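Local coordinates for xanthomonas outer protein D (Xanthomonas euvesicatoria, PDB 2OIX) that is a type III secreted virulence effector with a Ulp1-family cysteine protease domain that removes SUMO from its conjugates, here crystallised as an inactive mutant, at residues 13-16 against 17-21; 24-27 against 28-31; 116-119 against 120-123. The protein carries 1 engineered substitution. All coordinates share one frame; numbering follows the deposited sequence.

Interaction 1: residues 13-16 against 17-21; sequences YTDD and LARRL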
ATOM      1  N   TYR A  13       5.251 -11.320   1.597  1.00 29.13           N
ATOM      2  CA  TYR A  13       3.824 -11.432   1.831  1.00 29.38           C
ATOM      3  C   TYR A  13       3.023 -11.037   0.583  1.00 29.02           C
ATOM      4  O   TYR A  13       2.117 -11.771   0.170  1.00 30.14           O
ATOM      5  CB  TYR A  13       3.409 -10.614   3.041  1.00 30.39           C
ATOM      6  CG  TYR A  13       1.998 -10.932   3.499  1.00 31.76           C
ATOM      7  CD1 TYR A  13       1.760 -11.798   4.575  1.00 33.35           C
ATOM      8  CD2 TYR A  13       0.893 -10.385   2.832  1.00 32.87           C
ATOM      9  CE1 TYR A  13       0.447 -12.082   4.999  1.00 33.32           C
ATOM     10  CE2 TYR A  13      -0.411 -10.677   3.241  1.00 32.11           C
ATOM     11  CZ  TYR A  13      -0.619 -11.498   4.320  1.00 33.35           C
ATOM     12  OH  TYR A  13      -1.910 -11.786   4.699  1.00 36.02           O
ATOM     13  N   THR A  14       3.360  -9.916  -0.035  1.00 28.30           N
ATOM     14  CA  THR A  14       2.567  -9.480  -1.194  1.00 28.15           C
ATOM     15  C   THR A  14       2.800 -10.328  -2.454  1.00 29.50           C
ATOM     16  O   THR A  14       1.868 -10.519  -3.253  1.00 29.04           O
ATOM     17  CB  THR A  14       2.674  -7.974  -1.476  1.00 29.97           C
ATOM     18  OG1 THR A  14       4.017  -7.642  -1.823  1.00 27.87           O
ATOM     19  CG2 THR A  14       2.195  -7.142  -0.276  1.00 25.51           C
ATOM     20  N   ASP A  15       4.015 -10.876  -2.602  1.00 30.17           N
ATOM     21  CA  ASP A  15       4.303 -11.908  -3.608  1.00 30.61           C
ATOM     22  C   ASP A  15       3.388 -13.110  -3.415  1.00 30.27           C
ATOM     23  O   ASP A  15       2.750 -13.558  -4.371  1.00 30.30           O
ATOM     24  CB  ASP A  15       5.770 -12.370  -3.550  1.00 30.91           C
ATOM     25  CG  ASP A  15       6.722 -11.408  -4.259  1.00 32.95           C
ATOM     26  OD1 ASP A  15       6.255 -10.408  -4.833  1.00 36.05           O
ATOM     27  OD2 ASP A  15       7.955 -11.649  -4.253  1.00 34.46           O
ATOM     28  N   ASP A  16       3.320 -13.625  -2.184  1.00 30.46           N
ATOM     29  CA  ASP A  16       2.484 -14.782  -1.872  1.00 30.48           C
ATOM     30  C   ASP A  16       0.995 -14.479  -2.076  1.00 30.61           C
ATOM     31  O   ASP A  16       0.271 -15.302  -2.663  1.00 30.46           O
ATOM     32  CB  ASP A  16       2.760 -15.273  -0.453  1.00 30.76           C
ATOM     33  CG  ASP A  16       1.874 -16.432  -0.054  1.00 33.06           C
ATOM     34  OD1 ASP A  16       2.029 -17.534  -0.632  1.00 35.48           O
ATOM     35  OD2 ASP A  16       1.018 -16.247   0.836  1.00 33.83           O
ATOM     36  N   LEU A  17       0.543 -13.313  -1.599  1.00 29.37           N
ATOM     37  CA  LEU A  17      -0.823 -12.837  -1.848  1.00 29.93           C
ATOM     38  C   LEU A  17      -1.176 -12.857  -3.331  1.00 29.78           C
ATOM     39  O   LEU A  17      -2.212 -13.407  -3.719  1.00 29.93           O
ATOM     40  CB  LEU A  17      -1.019 -11.387  -1.346  1.00 29.50           C
ATOM     41  CG  LEU A  17      -2.441 -10.824  -1.481  1.00 29.65           C
ATOM     42  CD1 LEU A  17      -3.520 -11.721  -0.800  1.00 28.39           C
ATOM     43  CD2 LEU A  17      -2.444  -9.425  -0.907  1.00 30.27           C
ATOM     44  N   ALA A  18      -0.318 -12.239  -4.147  1.00 30.06           N
ATOM     45  CA  ALA A  18      -0.506 -12.187  -5.586  1.00 30.94           C
ATOM     46  C   ALA A  18      -0.665 -13.593  -6.196  1.00 31.27           C
ATOM     47  O   ALA A  18      -1.474 -13.788  -7.102  1.00 30.87           O
ATOM     48  CB  ALA A  18       0.649 -11.415  -6.255  1.00 31.05           C
ATOM     49  N   ARG A  19       0.080 -14.569  -5.674  1.00 31.50           N
ATOM     50  CA  ARG A  19      -0.041 -15.955  -6.123  1.00 31.92           C
ATOM     51  C   ARG A  19      -1.383 -16.544  -5.703  1.00 31.95           C
ATOM     52  O   ARG A  19      -2.025 -17.268  -6.483  1.00 31.19           O
ATOM     53  CB  ARG A  19       1.092 -16.805  -5.562  1.00 31.99           C
ATOM     54  CG  ARG A  19       2.441 -16.511  -6.198  1.00 36.39           C
ATOM     55  CD  ARG A  19       3.570 -17.237  -5.457  1.00 42.55           C
ATOM     56  NE  ARG A  19       4.788 -16.413  -5.406  1.00 47.14           N
ATOM     57  CZ  ARG A  19       5.559 -16.264  -4.325  1.00 49.00           C
ATOM     58  NH1 ARG A  19       5.244 -16.864  -3.174  1.00 48.49           N
ATOM     59  NH2 ARG A  19       6.645 -15.500  -4.390  1.00 50.61           N
ATOM     60  N   ARG A  20      -1.802 -16.236  -4.469  1.00 31.87           N
ATOM     61  CA  ARG A  20      -3.075 -16.719  -3.971  1.00 32.13           C
ATOM     62  C   ARG A  20      -4.250 -16.170  -4.784  1.00 31.88           C
ATOM     63  O   ARG A  20      -5.199 -16.895  -5.037  1.00 31.78           O
ATOM     64  CB  ARG A  20      -3.227 -16.490  -2.462  1.00 31.96           C
ATOM     65  CG  ARG A  20      -2.261 -17.337  -1.624  1.00 32.19           C
ATOM     66  CD  ARG A  20      -2.522 -17.187  -0.136  1.00 32.87           C
ATOM     67  NE  ARG A  20      -2.020 -15.927   0.414  1.00 35.26           N
ATOM     68  CZ  ARG A  20      -2.768 -14.946   0.924  1.00 35.77           C
ATOM     69  NH1 ARG A  20      -4.103 -15.039   0.971  1.00 36.90           N
ATOM     70  NH2 ARG A  20      -2.169 -13.847   1.373  1.00 34.53           N
ATOM     71  N   LEU A  21      -4.144 -14.924  -5.242  1.00 32.19           N
ATOM     72  CA  LEU A  21      -5.215 -14.254  -5.993  1.00 33.34           C
ATOM     73  C   LEU A  21      -5.229 -14.538  -7.501  1.00 33.85           C
ATOM     74  O   LEU A  21      -6.132 -14.091  -8.211  1.00 33.77           O
ATOM     75  CB  LEU A  21      -5.141 -12.724  -5.778  1.00 32.88           C
ATOM     76  CG  LEU A  21      -5.152 -12.206  -4.339  1.00 33.27           C
ATOM     77  CD1 LEU A  21      -5.275 -10.693  -4.328  1.00 34.19           C
ATOM     78  CD2 LEU A  21      -6.271 -12.867  -3.478  1.00 33.63           C
TER
HETATM   79  O   HOH W   1       0.559 -13.835   1.728  1.00 44.18           O
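The carboxylate oxygen OD2 of Asp-16 is gripped twice: by NE of Arg-20 at 3.1 Å, a salt bridge that is also a hydrogen bond, and by a water whose O lies 2.6 Å away. This is an i to i+4 pair on the surface of helix 7-20 in the Ulp1-type protease domain. NE approaches from above the carboxylate plane, 51° out of it, while OD2 stays close to the plane of the guanidinium. The same water accepts from Arg-20 NH2 and donates to the backbone O of Tyr-13, so it closes a ring between the side-chain pair and the helix backbone; it also sits over the centre of the Tyr-13 ring. That carbonyl therefore takes two donors, the water and Leu-17 N at 2.8 Å, the first of four consecutive helical bonds here. Arg-20 has a second charged partner: its NH2 forms a salt bridge with Glu-145 of helix 136-153. Tyr-13 OH bonds both Glu-145 and Arg-177, which ties the polar flank of the helix to its neighbours. Leu-17 packs on Ile-144 of helix 136-153 and Phe-32 of strand 30-32. Arg-19 behaves differently. Its guanidinium folds back over the backbone, with Asp-15 O against one face, and the carboxylates of Asp-15 and Asp-16 both remain just beyond salt-bridge range; Asp-15 OD1 pairs instead with Arg-11. The closest meeting of the Asp-15 and Arg-19 side chains is CB to NH2, at 3.4 Å.

Interaction 2: residues 24-27 against 28-31; sequences EPNA and HLLH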
ATOM      1  N   GLU A  24      -8.363 -14.899 -10.194  1.00 37.92           N
ATOM      2  CA  GLU A  24      -9.631 -14.432  -9.630  1.00 38.28           C
ATOM      3  C   GLU A  24     -10.179 -13.251 -10.434  1.00 37.86           C
ATOM      4  O   GLU A  24      -9.401 -12.472 -10.997  1.00 37.32           O
ATOM      5  CB  GLU A  24      -9.482 -14.036  -8.157  1.00 38.85           C
ATOM      6  CG  GLU A  24      -9.022 -15.155  -7.230  1.00 40.88           C
ATOM      7  CD  GLU A  24     -10.152 -16.069  -6.785  1.00 45.80           C
ATOM      8  OE1 GLU A  24     -11.197 -16.143  -7.475  1.00 46.10           O
ATOM      9  OE2 GLU A  24      -9.984 -16.725  -5.732  1.00 49.73           O
ATOM     10  N   PRO A  25     -11.523 -13.145 -10.528  1.00 37.55           N
ATOM     11  CA  PRO A  25     -12.183 -11.923 -11.044  1.00 36.50           C
ATOM     12  C   PRO A  25     -11.545 -10.635 -10.517  1.00 34.76           C
ATOM     13  O   PRO A  25     -11.462 -10.428  -9.300  1.00 34.89           O
ATOM     14  CB  PRO A  25     -13.626 -12.030 -10.512  1.00 37.14           C
ATOM     15  CG  PRO A  25     -13.757 -13.440  -9.886  1.00 37.63           C
ATOM     16  CD  PRO A  25     -12.498 -14.206 -10.204  1.00 37.90           C
ATOM     17  N   ASN A  26     -11.095  -9.794 -11.439  1.00 32.46           N
ATOM     18  CA  ASN A  26     -10.505  -8.496 -11.149  1.00 30.25           C
ATOM     19  C   ASN A  26      -9.061  -8.484 -10.609  1.00 28.61           C
ATOM     20  O   ASN A  26      -8.545  -7.412 -10.368  1.00 26.50           O
ATOM     21  CB  ASN A  26     -11.375  -7.665 -10.177  1.00 31.06           C
ATOM     22  CG  ASN A  26     -12.801  -7.513 -10.634  1.00 33.02           C
ATOM     23  OD1 ASN A  26     -13.078  -7.407 -11.832  1.00 36.26           O
ATOM     24  ND2 ASN A  26     -13.726  -7.485  -9.676  1.00 32.97           N
ATOM     25  N   ALA A  27      -8.418  -9.641 -10.409  1.00 26.43           N
ATOM     26  CA  ALA A  27      -7.059  -9.636  -9.839  1.00 25.47           C
ATOM     27  C   ALA A  27      -6.016  -8.849 -10.691  1.00 25.37           C
ATOM     28  O   ALA A  27      -5.032  -8.328 -10.147  1.00 24.66           O
ATOM     29  CB  ALA A  27      -6.590 -11.003  -9.611  1.00 25.66           C
ATOM     30  N   HIS A  28      -6.238  -8.809 -12.010  1.00 23.69           N
ATOM     31  CA  HIS A  28      -5.392  -8.046 -12.933  1.00 22.93           C
ATOM     32  C   HIS A  28      -5.494  -6.534 -12.742  1.00 23.12           C
ATOM     33  O   HIS A  28      -4.706  -5.790 -13.352  1.00 22.91           O
ATOM     34  CB  HIS A  28      -5.690  -8.410 -14.378  1.00 23.12           C
ATOM     35  CG  HIS A  28      -7.081  -8.084 -14.797  1.00 23.22           C
ATOM     36  ND1 HIS A  28      -8.163  -8.836 -14.403  1.00 24.42           N
ATOM     37  CD2 HIS A  28      -7.573  -7.074 -15.548  1.00 24.93           C
ATOM     38  CE1 HIS A  28      -9.263  -8.308 -14.907  1.00 26.06           C
ATOM     39  NE2 HIS A  28      -8.928  -7.249 -15.615  1.00 26.75           N
ATOM     40  N   LEU A  29      -6.470  -6.075 -11.962  1.00 23.23           N
ATOM     41  CA  LEU A  29      -6.567  -4.623 -11.641  1.00 24.64           C
ATOM     42  C   LEU A  29      -5.564  -4.211 -10.560  1.00 25.01           C
ATOM     43  O   LEU A  29      -5.325  -3.026 -10.360  1.00 27.20           O
ATOM     44  CB  LEU A  29      -7.967  -4.206 -11.178  1.00 25.62           C
ATOM     45  CG  LEU A  29      -9.230  -4.552 -11.973  1.00 27.07           C
ATOM     46  CD1 LEU A  29     -10.449  -3.943 -11.271  1.00 30.49           C
ATOM     47  CD2 LEU A  29      -9.080  -4.036 -13.366  1.00 29.53           C
ATOM     48  N   LEU A  30      -5.003  -5.185  -9.850  1.00 25.26           N
ATOM     49  CA  LEU A  30      -4.195  -4.905  -8.635  1.00 26.23           C
ATOM     50  C   LEU A  30      -2.708  -4.890  -8.917  1.00 26.76           C
ATOM     51  O   LEU A  30      -2.212  -5.745  -9.676  1.00 25.62           O
ATOM     52  CB  LEU A  30      -4.434  -5.983  -7.571  1.00 26.73           C
ATOM     53  CG  LEU A  30      -5.881  -6.273  -7.165  1.00 28.07           C
ATOM     54  CD1 LEU A  30      -5.976  -7.484  -6.246  1.00 29.65           C
ATOM     55  CD2 LEU A  30      -6.486  -5.083  -6.490  1.00 31.37           C
ATOM     56  N   HIS A  31      -1.998  -3.939  -8.302  1.00 26.77           N
ATOM     57  CA  HIS A  31      -0.517  -3.961  -8.292  1.00 27.84           C
ATOM     58  C   HIS A  31       0.007  -3.734  -6.858  1.00 28.00           C
ATOM     59  O   HIS A  31      -0.290  -2.696  -6.257  1.00 27.03           O
ATOM     60  CB  HIS A  31       0.061  -2.905  -9.220  1.00 28.93           C
ATOM     61  CG  HIS A  31       1.559  -2.902  -9.256  1.00 31.38           C
ATOM     62  ND1 HIS A  31       2.282  -3.840  -9.958  1.00 35.26           N
ATOM     63  CD2 HIS A  31       2.468  -2.094  -8.651  1.00 33.19           C
ATOM     64  CE1 HIS A  31       3.574  -3.608  -9.797  1.00 37.61           C
ATOM     65  NE2 HIS A  31       3.714  -2.561  -8.999  1.00 37.72           N
TER
HETATM   66  O   HOH W   2      -2.187  -8.328 -10.950  1.00 45.28           O
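From Asn-26, at the third position of a type II turn spanning Glu-24 to Ala-27, the backbone enters a short 3-10 turn in which Leu-29 N bonds Asn-26 O at 2.9 Å and Leu-30 N bonds Ala-27 O at 3.2 Å. Both are i to i+3 bonds. The beta turn is closed by its own bond, Ala-27 N to Glu-24 O, and Asn-26 has positive phi. The side chain of Leu-29 folds back over the carbonyl of Asn-26: its CG comes to 3.4 Å from Asn-26 O, and its CD1 branch meets Asn-26 CB at 4.0 Å. Asn-26 sends its amide ND2 to the backbone O of Val-151, which fastens the turn to the end of helix 136-153. Residues 24-31 lead from helix 7-20 into strand 30-32, outermost in the mixed sheet; Leu-29, just before it, and His-31 within it form backbone hydrogen bonds with strand 64-71. His-28 has its CG between the backbone N and the carbonyl carbon (chi1 63°), a rotation that carries the imidazole back along the chain, with ND1 3.9 Å from Asn-26 C. The ring lies obliquely to that peptide, and the meeting is one of van der Waals contact. Leu-30 turns inward to Ala-148, Val-151 and Leu-152 of helix 136-153 and to Phe-66 of the neighbouring strand, while its CB stays 3.5 Å from Ala-27 O. A water donates to Ala-27 O and to Leu-30 O, bridging the two carbonyls where the 3-10 turn gives way to the strand.

Interaction 3: residues 116-119 against 120-123; sequences GLDY and QQTH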
ATOM      1  N   GLY A 116       2.749  11.796 -10.188  1.00 27.57           N
ATOM      2  CA  GLY A 116       1.919  12.735 -10.900  1.00 29.63           C
ATOM      3  C   GLY A 116       0.583  13.154 -10.302  1.00 28.96           C
ATOM      4  O   GLY A 116      -0.240  13.774 -11.006  1.00 30.08           O
ATOM      5  N   LEU A 117       0.366  12.889  -9.018  1.00 28.83           N
ATOM      6  CA  LEU A 117      -0.925  13.154  -8.389  1.00 28.29           C
ATOM      7  C   LEU A 117      -0.908  14.481  -7.676  1.00 28.53           C
ATOM      8  O   LEU A 117       0.156  15.053  -7.439  1.00 29.38           O
ATOM      9  CB  LEU A 117      -1.307  12.029  -7.399  1.00 28.83           C
ATOM     10  CG  LEU A 117      -1.223  10.609  -7.978  1.00 31.71           C
ATOM     11  CD1 LEU A 117      -1.774   9.697  -6.937  1.00 34.08           C
ATOM     12  CD2 LEU A 117      -1.991  10.494  -9.292  1.00 31.74           C
ATOM     13  N   ASP A 118      -2.096  15.008  -7.405  1.00 28.15           N
ATOM     14  CA  ASP A 118      -2.236  16.184  -6.570  1.00 27.40           C
ATOM     15  C   ASP A 118      -2.317  15.659  -5.140  1.00 27.24           C
ATOM     16  O   ASP A 118      -3.335  15.117  -4.749  1.00 28.05           O
ATOM     17  CB  ASP A 118      -3.530  16.923  -6.903  1.00 27.50           C
ATOM     18  CG  ASP A 118      -3.768  18.111  -5.981  1.00 29.69           C
ATOM     19  OD1 ASP A 118      -2.954  18.306  -5.036  1.00 29.76           O
ATOM     20  OD2 ASP A 118      -4.763  18.849  -6.198  1.00 28.86           O
ATOM     21  N   TYR A 119      -1.261  15.853  -4.369  1.00 27.32           N
ATOM     22  CA  TYR A 119      -1.180  15.282  -3.018  1.00 27.35           C
ATOM     23  C   TYR A 119      -2.294  15.792  -2.102  1.00 27.13           C
ATOM     24  O   TYR A 119      -2.676  15.122  -1.144  1.00 27.15           O
ATOM     25  CB  TYR A 119       0.222  15.518  -2.401  1.00 27.78           C
ATOM     26  CG  TYR A 119       0.422  16.921  -1.892  1.00 26.82           C
ATOM     27  CD1 TYR A 119       0.057  17.273  -0.582  1.00 26.99           C
ATOM     28  CD2 TYR A 119       0.913  17.928  -2.740  1.00 28.05           C
ATOM     29  CE1 TYR A 119       0.205  18.612  -0.119  1.00 27.43           C
ATOM     30  CE2 TYR A 119       1.068  19.245  -2.287  1.00 29.47           C
ATOM     31  CZ  TYR A 119       0.709  19.575  -0.990  1.00 27.00           C
ATOM     32  OH  TYR A 119       0.869  20.879  -0.595  1.00 29.70           O
ATOM     33  N   GLN A 120      -2.830  16.968  -2.410  1.00 28.30           N
ATOM     34  CA  GLN A 120      -3.877  17.550  -1.596  1.00 28.70           C
ATOM     35  C   GLN A 120      -5.172  16.757  -1.716  1.00 28.49           C
ATOM     36  O   GLN A 120      -6.014  16.834  -0.824  1.00 29.14           O
ATOM     37  CB  GLN A 120      -4.100  19.007  -1.960  1.00 29.63           C
ATOM     38  CG  GLN A 120      -2.960  19.869  -1.525  1.00 31.91           C
ATOM     39  CD  GLN A 120      -3.316  21.332  -1.548  1.00 37.35           C
ATOM     40  OE1 GLN A 120      -2.745  22.120  -2.312  1.00 38.42           O
ATOM     41  NE2 GLN A 120      -4.279  21.709  -0.715  1.00 39.54           N
ATOM     42  N   GLN A 121      -5.303  15.978  -2.790  1.00 27.17           N
ATOM     43  CA  GLN A 121      -6.483  15.122  -2.976  1.00 28.17           C
ATOM     44  C   GLN A 121      -6.482  13.809  -2.195  1.00 27.40           C
ATOM     45  O   GLN A 121      -7.533  13.158  -2.131  1.00 27.08           O
ATOM     46  CB  GLN A 121      -6.737  14.802  -4.451  1.00 28.44           C
ATOM     47  CG  GLN A 121      -7.103  16.006  -5.323  1.00 32.26           C
ATOM     48  CD  GLN A 121      -8.050  16.986  -4.672  1.00 36.38           C
ATOM     49  OE1 GLN A 121      -7.748  18.174  -4.579  1.00 42.84           O
ATOM     50  NE2 GLN A 121      -9.212  16.514  -4.240  1.00 37.01           N
ATOM     51  N   THR A 122      -5.345  13.408  -1.618  1.00 27.65           N
ATOM     52  CA  THR A 122      -5.267  12.120  -0.890  1.00 27.14           C
ATOM     53  C   THR A 122      -6.096  12.138   0.401  1.00 27.06           C
ATOM     54  O   THR A 122      -5.942  13.056   1.242  1.00 28.07           O
ATOM     55  CB  THR A 122      -3.784  11.729  -0.543  1.00 26.77           C
ATOM     56  OG1 THR A 122      -2.991  11.690  -1.746  1.00 30.28           O
ATOM     57  CG2 THR A 122      -3.713  10.423   0.224  1.00 28.55           C
ATOM     58  N   HIS A 123      -6.950  11.138   0.579  1.00 26.09           N
ATOM     59  CA  HIS A 123      -7.833  11.104   1.726  1.00 26.11           C
ATOM     60  C   HIS A 123      -7.091  10.490   2.879  1.00 26.57           C
ATOM     61  O   HIS A 123      -6.491   9.427   2.714  1.00 28.20           O
ATOM     62  CB  HIS A 123      -9.087  10.280   1.429  1.00 26.40           C
ATOM     63  CG  HIS A 123      -9.898  10.787   0.284  1.00 29.65           C
ATOM     64  ND1 HIS A 123     -10.800  11.814   0.423  1.00 32.71           N
ATOM     65  CD2 HIS A 123      -9.951  10.409  -1.015  1.00 32.59           C
ATOM     66  CE1 HIS A 123     -11.379  12.052  -0.745  1.00 35.55           C
ATOM     67  NE2 HIS A 123     -10.874  11.219  -1.637  1.00 35.48           N
TER
HETATM   68  O   HOH W   3      -3.640  12.315  -4.332  1.00 34.21           O
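Two successive i to i+3 bonds bend the backbone of 118-122 into a 3-10 turn: Gln-121 N reaches Asp-118 O at 2.9 Å, and Thr-122 N reaches Tyr-119 O at 3.2 Å. Asp-118 opens the turn with its side chain as well as its carbonyl. With CG swung anti to the backbone N (chi1 176°), its OD1 is carried to Gln-120 N, 2.9 Å away, and is met from above the carboxylate plane. The other oxygen, OD2, lies near the bent chain of Gln-121, whose CG is 3.8 Å from it; OE1 is also close to OD2, but both are acceptors and form no bond. Tyr-119 and Gln-120 run side by side in the same direction. The phenol is placed there by a chi1 of 78°, which lays one face of the ring over its own following peptide, with Gln-120 N beneath that face. Gln-120 CG continues the contact as a CH-pi interaction, 3.9 Å from the ring centroid and 20° off the normal, and the amide beyond it is inclined to the ring. A water donates to Asp-118 O and lies 2.7 Å from Thr-122 OG1, spanning the turn from its first residue to its last. Thr-122 itself is buried against Ala-112 of helix 102-114 and against Leu-79, Ala-91 and His-93 of the sheet. Upstream, Gly-116 ends helix 102-114 in a Schellman motif with positive phi. The whole forms a helix-to-strand connection in which the Asp-118 OD1 bond to Gln-120 N forms an Asx turn at the start of the 3-10 turn, just before edge strand 123-125 of the protease sheet.

Overall arrangement
Interactions 1 and 2 follow each other along the chain and touch, Leu-21 packing against Ala-27 and Leu-30, and both lean on helix 136-153. Interaction 3 lies far from interaction 1, their centres about 28 Å apart on opposite sides of the chain's centre. Strands 30-32 and 123-125, into which 24-31 and 116-123 lead, are the two outer strands of the sheet. Interaction 1 is partly buried and combines charged pairs with regular helical bonds; the other two are surface 3-10 turns held mainly by backbone bonds. Of these, interaction 2 adds leucine packing, whereas interaction 3 adds an aspartate Asx turn and a CH-pi contact on a tyrosine face.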